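Local coordinates for protein AAR187Cp (Eremothecium gossypii, PDB 3ZIL) that probably regulates the establishment of sister-chromatid cohesion as a Wapl-family partner of cohesin, the crystallised part being its C-terminal Wap1 domain, at residues 229-234 and 282-287; 250-255 and 296-301; 326-331 and 369-374. All blocks are in the same frame, centred on the assembly; numbering follows the deposited sequence.

Contact 1 (229-234 and 282-287); sequences KCLIKL and LGLLLN
Segments 229-234 and 282-287 come closest at I232 and L284, whose CA atoms are 5.1 Å apart, and the two helix segments run roughly parallel, at 23°, with 9.2 Å between their axes. G283, one residue before L284, presents bare backbone to I232; a side chain there would point at the I232 side chain. I232 CG1 lies anti to the carbonyl carbon (chi1 -72°) and approaches L284 CB at 3.8 Å, while its CD1 reaches on to the L284 backbone N at 4.2 Å. L284 turns the other way, with CG anti to its backbone N (chi1 173°), and its two methyls fork against L231. CD2 meets L231 CB at 3.7 Å, and CD1 rests on the L231 carbonyl, 3.8 Å from O.

N287 approaches I232 at about a right angle, its ND2 4.0 Å from I232 CG2. The amide is buried but well supplied with partners: ND2 donates to T235 OG1 and N236 OD1, just past the end of the first segment, and OD1 probably accepts from R370 NH1. Those bonds should hold its rotation. An alanine at I232 would probably open a gap alongside G283 and L284 and leave the N287 amide without the methyl beside it. Apolar side chains of the bound peptide pack on I232 and N287 too, so this join forms part of the surface the peptide rests on.

All the touching residues are buried, between neighbouring helices of the all-helical solenoid. F211 and L214 of helix 201-215 press on L231, L255 of helix 248-261 reaches L284, and helix 321-336 packs against the far side of 282-287 through L282 and L286.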
ATOM      1  N   LYS A 229       1.786  -6.110   3.838  1.00 13.59           N
ATOM      2  CA  LYS A 229       2.579  -6.133   2.630  1.00 16.83           C
ATOM      3  C   LYS A 229       3.555  -4.981   2.573  1.00 17.55           C
ATOM      4  O   LYS A 229       4.703  -5.191   2.146  1.00 18.07           O
ATOM      5  CB  LYS A 229       1.714  -6.116   1.362  1.00 16.94           C
ATOM      6  CG  LYS A 229       0.909  -7.428   1.231  1.00 22.16           C
ATOM      7  CD  LYS A 229      -0.125  -7.263   0.092  1.00 26.63           C
ATOM      8  CE  LYS A 229      -1.209  -8.336   0.149  1.00 32.00           C
ATOM      9  NZ  LYS A 229      -1.683  -8.728  -1.206  1.00 39.68           N
ATOM     10  N   CYS A 230       3.134  -3.778   3.006  1.00 16.52           N
ATOM     11  CA  CYS A 230       4.156  -2.743   3.069  1.00 18.76           C
ATOM     12  C   CYS A 230       5.297  -3.152   3.992  1.00 17.39           C
ATOM     13  O   CYS A 230       6.479  -2.959   3.623  1.00 17.35           O
ATOM     14  CB  CYS A 230       3.577  -1.398   3.525  1.00 19.76           C
ATOM     15  SG  CYS A 230       2.298  -0.831   2.341  1.00 17.96           S
ATOM     16  N   LEU A 231       4.968  -3.688   5.170  1.00 16.98           N
ATOM     17  CA  LEU A 231       5.990  -4.022   6.180  1.00 19.30           C
ATOM     18  C   LEU A 231       6.931  -5.103   5.628  1.00 21.22           C
ATOM     19  O   LEU A 231       8.187  -5.040   5.805  1.00 19.63           O
ATOM     20  CB  LEU A 231       5.398  -4.472   7.519  1.00 18.79           C
ATOM     21  CG  LEU A 231       4.798  -3.408   8.429  1.00 18.52           C
ATOM     22  CD1 LEU A 231       3.809  -3.966   9.440  1.00 15.42           C
ATOM     23  CD2 LEU A 231       5.891  -2.499   9.115  1.00 19.03           C
ATOM     24  N   ILE A 232       6.354  -6.070   4.937  1.00 19.04           N
ATOM     25  CA  ILE A 232       7.205  -7.125   4.325  1.00 19.32           C
ATOM     26  C   ILE A 232       8.183  -6.470   3.276  1.00 19.91           C
ATOM     27  O   ILE A 232       9.428  -6.595   3.377  1.00 18.62           O
ATOM     28  CB  ILE A 232       6.331  -8.194   3.644  1.00 17.28           C
ATOM     29  CG1 ILE A 232       5.628  -9.035   4.691  1.00 18.01           C
ATOM     30  CG2 ILE A 232       7.157  -8.970   2.647  1.00 17.08           C
ATOM     31  CD1 ILE A 232       4.521  -9.878   4.120  1.00 15.77           C
ATOM     32  N   LYS A 233       7.604  -5.741   2.334  1.00 20.17           N
ATOM     33  CA  LYS A 233       8.352  -5.052   1.346  1.00 20.23           C
ATOM     34  C   LYS A 233       9.418  -4.149   1.902  1.00 20.50           C
ATOM     35  O   LYS A 233      10.480  -4.143   1.385  1.00 20.11           O
ATOM     36  CB  LYS A 233       7.499  -4.326   0.306  1.00 22.16           C
ATOM     37  CG  LYS A 233       8.218  -4.207  -1.034  1.00 25.50           C
ATOM     38  CD  LYS A 233       7.364  -4.016  -2.266  1.00 27.77           C
ATOM     39  CE  LYS A 233       8.186  -3.596  -3.467  1.00 30.55           C
ATOM     40  NZ  LYS A 233       7.462  -2.894  -4.552  1.00 28.73           N
ATOM     41  N   LEU A 234       9.133  -3.425   2.964  1.00 18.63           N
ATOM     42  CA  LEU A 234      10.169  -2.543   3.539  1.00 18.18           C
ATOM     43  C   LEU A 234      11.279  -3.395   4.195  1.00 19.81           C
ATOM     44  O   LEU A 234      12.449  -3.086   4.082  1.00 19.18           O
ATOM     45  CB  LEU A 234       9.574  -1.555   4.530  1.00 18.00           C
ATOM     46  CG  LEU A 234       8.523  -0.506   4.052  1.00 16.72           C
ATOM     47  CD1 LEU A 234       7.587  -0.010   5.186  1.00 15.32           C
ATOM     48  CD2 LEU A 234       9.329   0.612   3.433  1.00 17.14           C
ATOM     49  N   LEU A 282       3.530 -14.444   9.079  1.00 18.25           N
ATOM     50  CA  LEU A 282       4.731 -15.309   9.131  1.00 19.21           C
ATOM     51  C   LEU A 282       5.816 -14.820   8.140  1.00 19.23           C
ATOM     52  O   LEU A 282       6.969 -14.825   8.458  1.00 21.11           O
ATOM     53  CB  LEU A 282       4.369 -16.778   8.837  1.00 17.67           C
ATOM     54  CG  LEU A 282       3.603 -17.436   9.997  1.00 18.87           C
ATOM     55  CD1 LEU A 282       2.735 -18.634   9.569  1.00 20.60           C
ATOM     56  CD2 LEU A 282       4.534 -17.855  11.160  1.00 18.01           C
ATOM     57  N   GLY A 283       5.413 -14.405   6.953  1.00 18.37           N
ATOM     58  CA  GLY A 283       6.343 -13.844   5.980  1.00 17.84           C
ATOM     59  C   GLY A 283       7.001 -12.636   6.633  1.00 20.64           C
ATOM     60  O   GLY A 283       8.218 -12.445   6.507  1.00 20.77           O
ATOM     61  N   LEU A 284       6.234 -11.836   7.379  1.00 18.27           N
ATOM     62  CA  LEU A 284       6.884 -10.657   8.004  1.00 18.57           C
ATOM     63  C   LEU A 284       7.840 -11.092   9.149  1.00 18.71           C
ATOM     64  O   LEU A 284       8.977 -10.629   9.216  1.00 15.98           O
ATOM     65  CB  LEU A 284       5.859  -9.605   8.427  1.00 17.38           C
ATOM     66  CG  LEU A 284       6.430  -8.449   9.224  1.00 19.22           C
ATOM     67  CD1 LEU A 284       7.455  -7.699   8.372  1.00 17.01           C
ATOM     68  CD2 LEU A 284       5.325  -7.520   9.680  1.00 17.68           C
ATOM     69  N   LEU A 285       7.355 -11.972  10.053  1.00 18.25           N
ATOM     70  CA  LEU A 285       8.260 -12.643  10.977  1.00 19.05           C
ATOM     71  C   LEU A 285       9.577 -13.142  10.316  1.00 18.72           C
ATOM     72  O   LEU A 285      10.684 -12.871  10.845  1.00 20.05           O
ATOM     73  CB  LEU A 285       7.582 -13.774  11.721  1.00 18.15           C
ATOM     74  CG  LEU A 285       6.627 -13.188  12.795  1.00 17.85           C
ATOM     75  CD1 LEU A 285       5.638 -14.226  13.292  1.00 21.84           C
ATOM     76  CD2 LEU A 285       7.488 -12.622  13.919  1.00 18.30           C
ATOM     77  N   LEU A 286       9.442 -13.891   9.238  1.00 18.47           N
ATOM     78  CA  LEU A 286      10.586 -14.490   8.536  1.00 20.14           C
ATOM     79  C   LEU A 286      11.616 -13.436   8.100  1.00 21.06           C
ATOM     80  O   LEU A 286      12.836 -13.622   8.298  1.00 23.44           O
ATOM     81  CB  LEU A 286      10.108 -15.342   7.334  1.00 18.34           C
ATOM     82  CG  LEU A 286      11.254 -16.086   6.566  1.00 17.82           C
ATOM     83  CD1 LEU A 286      11.874 -17.163   7.446  1.00 18.03           C
ATOM     84  CD2 LEU A 286      10.721 -16.743   5.271  1.00 18.51           C
ATOM     85  N   ASN A 287      11.101 -12.343   7.523  1.00 18.06           N
ATOM     86  CA  ASN A 287      11.903 -11.222   7.127  1.00 19.25           C
ATOM     87  C   ASN A 287      12.705 -10.706   8.326  1.00 18.99           C
ATOM     88  O   ASN A 287      13.885 -10.428   8.216  1.00 23.60           O
ATOM     89  CB  ASN A 287      11.058 -10.110   6.476  1.00 16.76           C
ATOM     90  CG  ASN A 287      11.300 -10.031   4.952  1.00 18.05           C
ATOM     91  OD1 ASN A 287      11.912 -10.959   4.363  1.00 18.08           O
ATOM     92  ND2 ASN A 287      10.818  -8.954   4.312  1.00 15.14           N
TER

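Contact 2 (250-255 and 296-301); sequences SLVRSL and ASTEEL
R253 and E300 meet because one side chain is straight and the other bent: R253 runs extended from CG to NE after its CG is set beside the backbone N (chi1 -51°), whereas E300 turns at chi2 (92°), bringing its CD back against the R253 chain. Within the all-helical solenoid of the Wap1 domain, this joins helix 248-261 to the turn at T298 and the short, weakly bonded helix 299-302 that follows. The carboxylate lies alongside the aliphatic part of R253, with OE2 3.4 Å from R253 CD. The salt bridge is longer, R253 NE to E300 OE1 at 3.6 Å, and OE1 sits at the guanidinium edge near its plane although the two planes are 38° apart. R253 is exposed and E300 partly so, which puts this end of the contact toward solvent.

T298 crosses R253 at about a right angle, its methyl CG2 4.0 Å from R253 CG, while its OG1 is bonded to the A295 carbonyl. Toward the interior, T298 and V252 are buried and the contact becomes apolar. V252 also touches I288 of helix 272-289. Its CG1 meets T298 CB in the turn at 3.7 Å and L301 CD2 in the short helix at 4.0 Å.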
ATOM      1  N   SER A 250       9.553  -5.649  19.723  1.00 20.79           N
ATOM      2  CA  SER A 250       8.181  -5.282  19.949  1.00 21.46           C
ATOM      3  C   SER A 250       7.274  -5.738  18.781  1.00 17.95           C
ATOM      4  O   SER A 250       6.139  -6.276  18.939  1.00 17.28           O
ATOM      5  CB  SER A 250       8.075  -3.751  20.080  1.00 24.78           C
ATOM      6  OG  SER A 250       6.789  -3.562  20.568  1.00 30.93           O
ATOM      7  N   LEU A 251       7.703  -5.462  17.579  1.00 16.11           N
ATOM      8  CA  LEU A 251       6.914  -5.948  16.448  1.00 13.82           C
ATOM      9  C   LEU A 251       6.785  -7.520  16.501  1.00 16.53           C
ATOM     10  O   LEU A 251       5.697  -8.115  16.353  1.00 15.63           O
ATOM     11  CB  LEU A 251       7.561  -5.456  15.177  1.00 13.58           C
ATOM     12  CG  LEU A 251       6.970  -5.861  13.820  1.00 14.27           C
ATOM     13  CD1 LEU A 251       5.463  -5.467  13.785  1.00 12.78           C
ATOM     14  CD2 LEU A 251       7.779  -5.220  12.680  1.00 13.85           C
ATOM     15  N   VAL A 252       7.890  -8.202  16.644  1.00 17.21           N
ATOM     16  CA  VAL A 252       7.875  -9.636  16.816  1.00 17.19           C
ATOM     17  C   VAL A 252       6.855 -10.092  17.892  1.00 23.25           C
ATOM     18  O   VAL A 252       6.084 -11.045  17.601  1.00 20.86           O
ATOM     19  CB  VAL A 252       9.328 -10.125  17.098  1.00 21.78           C
ATOM     20  CG1 VAL A 252       9.358 -11.587  17.570  1.00 19.81           C
ATOM     21  CG2 VAL A 252      10.145  -9.982  15.802  1.00 23.63           C
ATOM     22  N   ARG A 253       6.807  -9.447  19.103  1.00 20.30           N
ATOM     23  CA  ARG A 253       5.788  -9.902  20.099  1.00 23.58           C
ATOM     24  C   ARG A 253       4.418  -9.862  19.528  1.00 21.28           C
ATOM     25  O   ARG A 253       3.717 -10.847  19.666  1.00 18.58           O
ATOM     26  CB  ARG A 253       5.663  -9.080  21.426  1.00 21.63           C
ATOM     27  CG  ARG A 253       6.948  -8.861  22.116  1.00 29.49           C
ATOM     28  CD  ARG A 253       6.862  -8.369  23.590  1.00 25.86           C
ATOM     29  NE  ARG A 253       8.273  -8.395  23.970  1.00 26.83           N
ATOM     30  CZ  ARG A 253       9.116  -7.356  23.925  1.00 28.69           C
ATOM     31  NH1 ARG A 253       8.697  -6.104  23.651  1.00 28.38           N
ATOM     32  NH2 ARG A 253      10.388  -7.564  24.223  1.00 27.83           N
ATOM     33  N   SER A 254       4.021  -8.671  19.006  1.00 20.08           N
ATOM     34  CA  SER A 254       2.711  -8.480  18.409  1.00 20.97           C
ATOM     35  C   SER A 254       2.390  -9.531  17.386  1.00 20.64           C
ATOM     36  O   SER A 254       1.296 -10.144  17.441  1.00 19.01           O
ATOM     37  CB  SER A 254       2.577  -7.089  17.789  1.00 20.02           C
ATOM     38  OG  SER A 254       2.806  -6.191  18.854  1.00 19.73           O
ATOM     39  N   LEU A 255       3.313  -9.741  16.454  1.00 18.17           N
ATOM     40  CA  LEU A 255       3.083 -10.723  15.408  1.00 19.92           C
ATOM     41  C   LEU A 255       2.997 -12.123  16.019  1.00 23.63           C
ATOM     42  O   LEU A 255       2.085 -12.928  15.604  1.00 22.45           O
ATOM     43  CB  LEU A 255       4.185 -10.694  14.316  1.00 17.89           C
ATOM     44  CG  LEU A 255       4.139  -9.407  13.458  1.00 16.78           C
ATOM     45  CD1 LEU A 255       5.478  -9.279  12.672  1.00 17.66           C
ATOM     46  CD2 LEU A 255       2.959  -9.462  12.506  1.00 17.12           C
ATOM     47  N   ALA A 296      14.906 -12.667  16.709  1.00 31.30           N
ATOM     48  CA  ALA A 296      14.526 -14.118  16.648  1.00 31.57           C
ATOM     49  C   ALA A 296      14.377 -14.770  18.058  1.00 30.99           C
ATOM     50  O   ALA A 296      13.564 -15.698  18.275  1.00 38.37           O
ATOM     51  CB  ALA A 296      15.496 -14.892  15.745  1.00 28.13           C
ATOM     52  N   SER A 297      15.088 -14.237  19.044  1.00 31.52           N
ATOM     53  CA  SER A 297      15.036 -14.800  20.386  1.00 32.94           C
ATOM     54  C   SER A 297      14.064 -14.120  21.307  1.00 38.24           C
ATOM     55  O   SER A 297      13.994 -14.465  22.499  1.00 38.50           O
ATOM     56  CB  SER A 297      16.443 -14.823  21.023  1.00 40.10           C
ATOM     57  OG  SER A 297      17.038 -13.551  20.951  1.00 43.56           O
ATOM     58  N   THR A 298      13.305 -13.142  20.784  1.00 35.14           N
ATOM     59  CA  THR A 298      12.231 -12.521  21.562  1.00 35.68           C
ATOM     60  C   THR A 298      11.427 -13.638  22.230  1.00 34.53           C
ATOM     61  O   THR A 298      11.021 -14.578  21.561  1.00 31.50           O
ATOM     62  CB  THR A 298      11.345 -11.620  20.643  1.00 30.76           C
ATOM     63  OG1 THR A 298      12.191 -10.670  19.998  1.00 27.84           O
ATOM     64  CG2 THR A 298      10.302 -10.904  21.393  1.00 34.21           C
ATOM     65  N   GLU A 299      11.222 -13.544  23.550  1.00 42.23           N
ATOM     66  CA  GLU A 299      10.522 -14.607  24.311  1.00 41.86           C
ATOM     67  C   GLU A 299       9.154 -15.078  23.781  1.00 39.13           C
ATOM     68  O   GLU A 299       8.922 -16.276  23.762  1.00 36.91           O
ATOM     69  CB  GLU A 299      10.434 -14.263  25.811  1.00 51.90           C
ATOM     70  CG  GLU A 299       9.014 -14.114  26.335  1.00 60.80           C
ATOM     71  CD  GLU A 299       8.952 -13.711  27.795  1.00 75.97           C
ATOM     72  OE1 GLU A 299       9.915 -13.984  28.554  1.00 77.97           O
ATOM     73  OE2 GLU A 299       7.923 -13.117  28.182  1.00 88.22           O
ATOM     74  N   GLU A 300       8.248 -14.196  23.358  1.00 35.83           N
ATOM     75  CA  GLU A 300       6.918 -14.702  22.876  1.00 38.69           C
ATOM     76  C   GLU A 300       7.014 -15.542  21.604  1.00 36.83           C
ATOM     77  O   GLU A 300       6.104 -16.301  21.327  1.00 32.12           O
ATOM     78  CB  GLU A 300       5.829 -13.594  22.623  1.00 41.23           C
ATOM     79  CG  GLU A 300       5.127 -13.064  23.864  1.00 45.89           C
ATOM     80  CD  GLU A 300       5.839 -11.834  24.420  1.00 51.77           C
ATOM     81  OE1 GLU A 300       7.101 -11.743  24.366  1.00 50.78           O
ATOM     82  OE2 GLU A 300       5.119 -10.922  24.883  1.00 59.41           O
ATOM     83  N   LEU A 301       8.074 -15.367  20.813  1.00 33.62           N
ATOM     84  CA  LEU A 301       8.176 -16.133  19.588  1.00 37.18           C
ATOM     85  C   LEU A 301       8.521 -17.584  19.973  1.00 39.64           C
ATOM     86  O   LEU A 301       8.131 -18.541  19.278  1.00 35.86           O
ATOM     87  CB  LEU A 301       9.191 -15.501  18.605  1.00 34.80           C
ATOM     88  CG  LEU A 301       9.306 -16.081  17.200  1.00 32.74           C
ATOM     89  CD1 LEU A 301       7.981 -16.105  16.470  1.00 30.97           C
ATOM     90  CD2 LEU A 301      10.360 -15.291  16.423  1.00 33.58           C
TER

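Contact 3 (326-331 and 369-374)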
ATOM      1  N   PHE A 326       5.319 -21.822   9.187  1.00 21.64           N
ATOM      2  CA  PHE A 326       5.379 -21.706  10.634  1.00 22.72           C
ATOM      3  C   PHE A 326       6.616 -22.405  11.178  1.00 25.20           C
ATOM      4  O   PHE A 326       7.260 -21.917  12.103  1.00 23.75           O
ATOM      5  CB  PHE A 326       4.104 -22.284  11.274  1.00 23.22           C
ATOM      6  CG  PHE A 326       4.127 -22.272  12.769  1.00 26.16           C
ATOM      7  CD1 PHE A 326       3.671 -21.191  13.455  1.00 31.01           C
ATOM      8  CD2 PHE A 326       4.648 -23.345  13.483  1.00 27.52           C
ATOM      9  CE1 PHE A 326       3.718 -21.152  14.845  1.00 33.94           C
ATOM     10  CE2 PHE A 326       4.746 -23.302  14.864  1.00 30.60           C
ATOM     11  CZ  PHE A 326       4.255 -22.213  15.552  1.00 34.94           C
ATOM     12  N   LEU A 327       6.914 -23.588  10.628  1.00 27.42           N
ATOM     13  CA  LEU A 327       8.021 -24.405  11.141  1.00 25.78           C
ATOM     14  C   LEU A 327       9.372 -23.745  10.836  1.00 24.74           C
ATOM     15  O   LEU A 327      10.310 -23.834  11.613  1.00 23.38           O
ATOM     16  CB  LEU A 327       7.987 -25.775  10.465  1.00 24.40           C
ATOM     17  CG  LEU A 327       6.824 -26.678  10.894  1.00 30.58           C
ATOM     18  CD1 LEU A 327       6.840 -28.044  10.180  1.00 32.18           C
ATOM     19  CD2 LEU A 327       6.782 -26.896  12.385  1.00 27.87           C
ATOM     20  N   LEU A 328       9.476 -23.153   9.644  1.00 22.86           N
ATOM     21  CA  LEU A 328      10.673 -22.423   9.279  1.00 22.29           C
ATOM     22  C   LEU A 328      10.878 -21.261  10.263  1.00 21.91           C
ATOM     23  O   LEU A 328      12.005 -21.044  10.738  1.00 19.92           O
ATOM     24  CB  LEU A 328      10.581 -21.927   7.816  1.00 23.05           C
ATOM     25  CG  LEU A 328      11.672 -20.982   7.318  1.00 24.18           C
ATOM     26  CD1 LEU A 328      13.053 -21.554   7.522  1.00 22.29           C
ATOM     27  CD2 LEU A 328      11.439 -20.633   5.846  1.00 26.12           C
ATOM     28  N   VAL A 329       9.814 -20.507  10.534  1.00 21.52           N
ATOM     29  CA  VAL A 329       9.971 -19.339  11.380  1.00 23.53           C
ATOM     30  C   VAL A 329      10.349 -19.856  12.794  1.00 25.65           C
ATOM     31  O   VAL A 329      11.282 -19.340  13.424  1.00 24.35           O
ATOM     32  CB  VAL A 329       8.702 -18.449  11.406  1.00 23.32           C
ATOM     33  CG1 VAL A 329       8.725 -17.510  12.620  1.00 20.41           C
ATOM     34  CG2 VAL A 329       8.506 -17.696  10.057  1.00 19.85           C
ATOM     35  N   TYR A 330       9.661 -20.906  13.242  1.00 26.14           N
ATOM     36  CA  TYR A 330      10.008 -21.595  14.494  1.00 25.84           C
ATOM     37  C   TYR A 330      11.506 -22.052  14.599  1.00 22.74           C
ATOM     38  O   TYR A 330      12.156 -21.826  15.602  1.00 23.92           O
ATOM     39  CB  TYR A 330       9.072 -22.784  14.740  1.00 26.73           C
ATOM     40  CG  TYR A 330       9.466 -23.472  16.029  1.00 32.34           C
ATOM     41  CD1 TYR A 330       9.391 -22.800  17.263  1.00 31.54           C
ATOM     42  CD2 TYR A 330       9.966 -24.770  16.014  1.00 37.09           C
ATOM     43  CE1 TYR A 330       9.804 -23.421  18.430  1.00 37.78           C
ATOM     44  CE2 TYR A 330      10.366 -25.395  17.178  1.00 36.79           C
ATOM     45  CZ  TYR A 330      10.286 -24.711  18.371  1.00 36.35           C
ATOM     46  OH  TYR A 330      10.689 -25.355  19.512  1.00 44.20           O
ATOM     47  N   ALA A 331      12.029 -22.674  13.569  1.00 23.94           N
ATOM     48  CA  ALA A 331      13.430 -23.141  13.550  1.00 23.93           C
ATOM     49  C   ALA A 331      14.359 -21.954  13.820  1.00 26.53           C
ATOM     50  O   ALA A 331      15.343 -22.093  14.569  1.00 26.23           O
ATOM     51  CB  ALA A 331      13.739 -23.763  12.208  1.00 22.29           C
ATOM     52  N   THR A 369      16.316 -20.274   0.341  1.00 25.90           N
ATOM     53  CA  THR A 369      17.643 -19.810   0.685  1.00 29.69           C
ATOM     54  C   THR A 369      17.627 -19.676   2.245  1.00 28.17           C
ATOM     55  O   THR A 369      18.592 -20.012   2.943  1.00 30.91           O
ATOM     56  CB  THR A 369      17.784 -18.506  -0.144  1.00 34.83           C
ATOM     57  OG1 THR A 369      18.777 -18.635  -1.161  1.00 41.01           O
ATOM     58  CG2 THR A 369      17.869 -17.222   0.660  1.00 30.60           C
ATOM     59  N   ARG A 370      16.486 -19.264   2.793  1.00 22.41           N
ATOM     60  CA  ARG A 370      16.333 -19.210   4.254  1.00 22.00           C
ATOM     61  C   ARG A 370      16.210 -20.556   4.934  1.00 22.32           C
ATOM     62  O   ARG A 370      16.632 -20.724   6.062  1.00 27.28           O
ATOM     63  CB  ARG A 370      15.207 -18.262   4.621  1.00 20.65           C
ATOM     64  CG  ARG A 370      15.766 -16.861   4.468  1.00 20.73           C
ATOM     65  CD  ARG A 370      14.739 -15.898   4.033  1.00 23.79           C
ATOM     66  NE  ARG A 370      15.282 -14.556   4.138  1.00 21.43           N
ATOM     67  CZ  ARG A 370      14.532 -13.481   4.273  1.00 25.65           C
ATOM     68  NH1 ARG A 370      13.182 -13.547   4.353  1.00 25.42           N
ATOM     69  NH2 ARG A 370      15.124 -12.342   4.376  1.00 27.02           N
ATOM     70  N   ILE A 371      15.614 -21.495   4.230  1.00 24.97           N
ATOM     71  CA  ILE A 371      15.508 -22.853   4.684  1.00 23.95           C
ATOM     72  C   ILE A 371      16.928 -23.456   4.721  1.00 27.09           C
ATOM     73  O   ILE A 371      17.339 -23.986   5.732  1.00 33.37           O
ATOM     74  CB  ILE A 371      14.586 -23.701   3.777  1.00 23.17           C
ATOM     75  CG1 ILE A 371      13.103 -23.249   3.869  1.00 22.26           C
ATOM     76  CG2 ILE A 371      14.687 -25.157   4.215  1.00 20.97           C
ATOM     77  CD1 ILE A 371      12.267 -23.737   2.695  1.00 19.48           C
ATOM     78  N   THR A 372      17.673 -23.351   3.624  1.00 29.83           N
ATOM     79  CA  THR A 372      19.033 -23.878   3.544  1.00 32.35           C
ATOM     80  C   THR A 372      19.900 -23.432   4.719  1.00 33.80           C
ATOM     81  O   THR A 372      20.551 -24.248   5.348  1.00 32.11           O
ATOM     82  CB  THR A 372      19.731 -23.407   2.264  1.00 31.25           C
ATOM     83  OG1 THR A 372      19.299 -24.236   1.194  1.00 33.28           O
ATOM     84  CG2 THR A 372      21.282 -23.513   2.439  1.00 35.18           C
ATOM     85  N   ARG A 373      19.946 -22.114   4.920  1.00 35.22           N
ATOM     86  CA  ARG A 373      20.660 -21.478   6.008  1.00 38.12           C
ATOM     87  C   ARG A 373      20.350 -22.120   7.365  1.00 38.19           C
ATOM     88  O   ARG A 373      21.288 -22.448   8.112  1.00 39.04           O
ATOM     89  CB  ARG A 373      20.380 -19.950   5.997  1.00 39.94           C
ATOM     90  CG  ARG A 373      20.873 -19.173   7.203  1.00 42.69           C
ATOM     91  CD  ARG A 373      22.346 -19.479   7.456  1.00 48.32           C
ATOM     92  NE  ARG A 373      23.100 -18.372   8.026  1.00 53.07           N
ATOM     93  CZ  ARG A 373      24.369 -18.101   7.722  1.00 54.61           C
ATOM     94  NH1 ARG A 373      25.019 -18.832   6.824  1.00 56.09           N
ATOM     95  NH2 ARG A 373      24.986 -17.079   8.295  1.00 55.99           N
ATOM     96  N   VAL A 374      19.057 -22.333   7.636  1.00 32.16           N
ATOM     97  CA  VAL A 374      18.567 -22.875   8.888  1.00 32.07           C
ATOM     98  C   VAL A 374      18.928 -24.361   8.986  1.00 33.72           C
ATOM     99  O   VAL A 374      19.317 -24.814  10.056  1.00 31.26           O
ATOM    100  CB  VAL A 374      17.026 -22.595   9.088  1.00 34.35           C
ATOM    101  CG1 VAL A 374      16.219 -23.877   9.060  1.00 36.23           C
ATOM    102  CG2 VAL A 374      16.762 -21.919  10.428  1.00 37.54           C
TER
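L328 and I371 make the tight part of this contact. L328 CG lies anti to the backbone N (chi1 172°), and the side chain ends in two methyls that both touch the facing helix. CD2 meets I371 CG1 at 3.7 Å, the side chains at about a right angle, while CD1 sits 4.0 Å from the R370 carbonyl O, which also accepts a hydrogen bond from Y332 OH.

One helical turn on, the packing is looser. A331 offers only its CB, which faces both methyls of V374, with CG2 at 4.0 Å, and L328 CD1 comes no nearer to V374 CG1 than 4.2 Å. The helix segments cross at 43° with axes 10.3 Å apart. R370 starts toward 326-331 but leads away, and its guanidinium makes a salt bridge to E291 and also reaches N287. Beyond the join, T372 and R373 lie on the exposed side of 369-374.

Helix 365-375 is the last helix of the chain, and this contact packs it against helix 321-336. L353 of helix 343-360 packs on both A331 and V374, F356 and V360 of that helix cover I371, and L286 of helix 272-289 lies against L328 and R370.

Overall arrangement
Contacts 1, 2 and 3 sit close together in the C-terminal half of the solenoid, with centres 14 to 16 Å apart; helix 272-289 carries one side of contact 1 and touches residues of contacts 2 and 3. Contact 1 meets contact 2 through leucines, L284 CD2 lying 3.5 Å from L255 CD1. Contacts 1 and 3 share a polar link as well as packing: N287 OD1 and R370 NH1 are 2.9 Å apart, a probable hydrogen bond, and L286 CD1 lies 3.8 Å from L328 CG. Contacts 2 and 3 barely touch, L301 CD1 to V329 CG1 at 4.2 Å. Of the three, contact 1 is the one that borders the bound peptide.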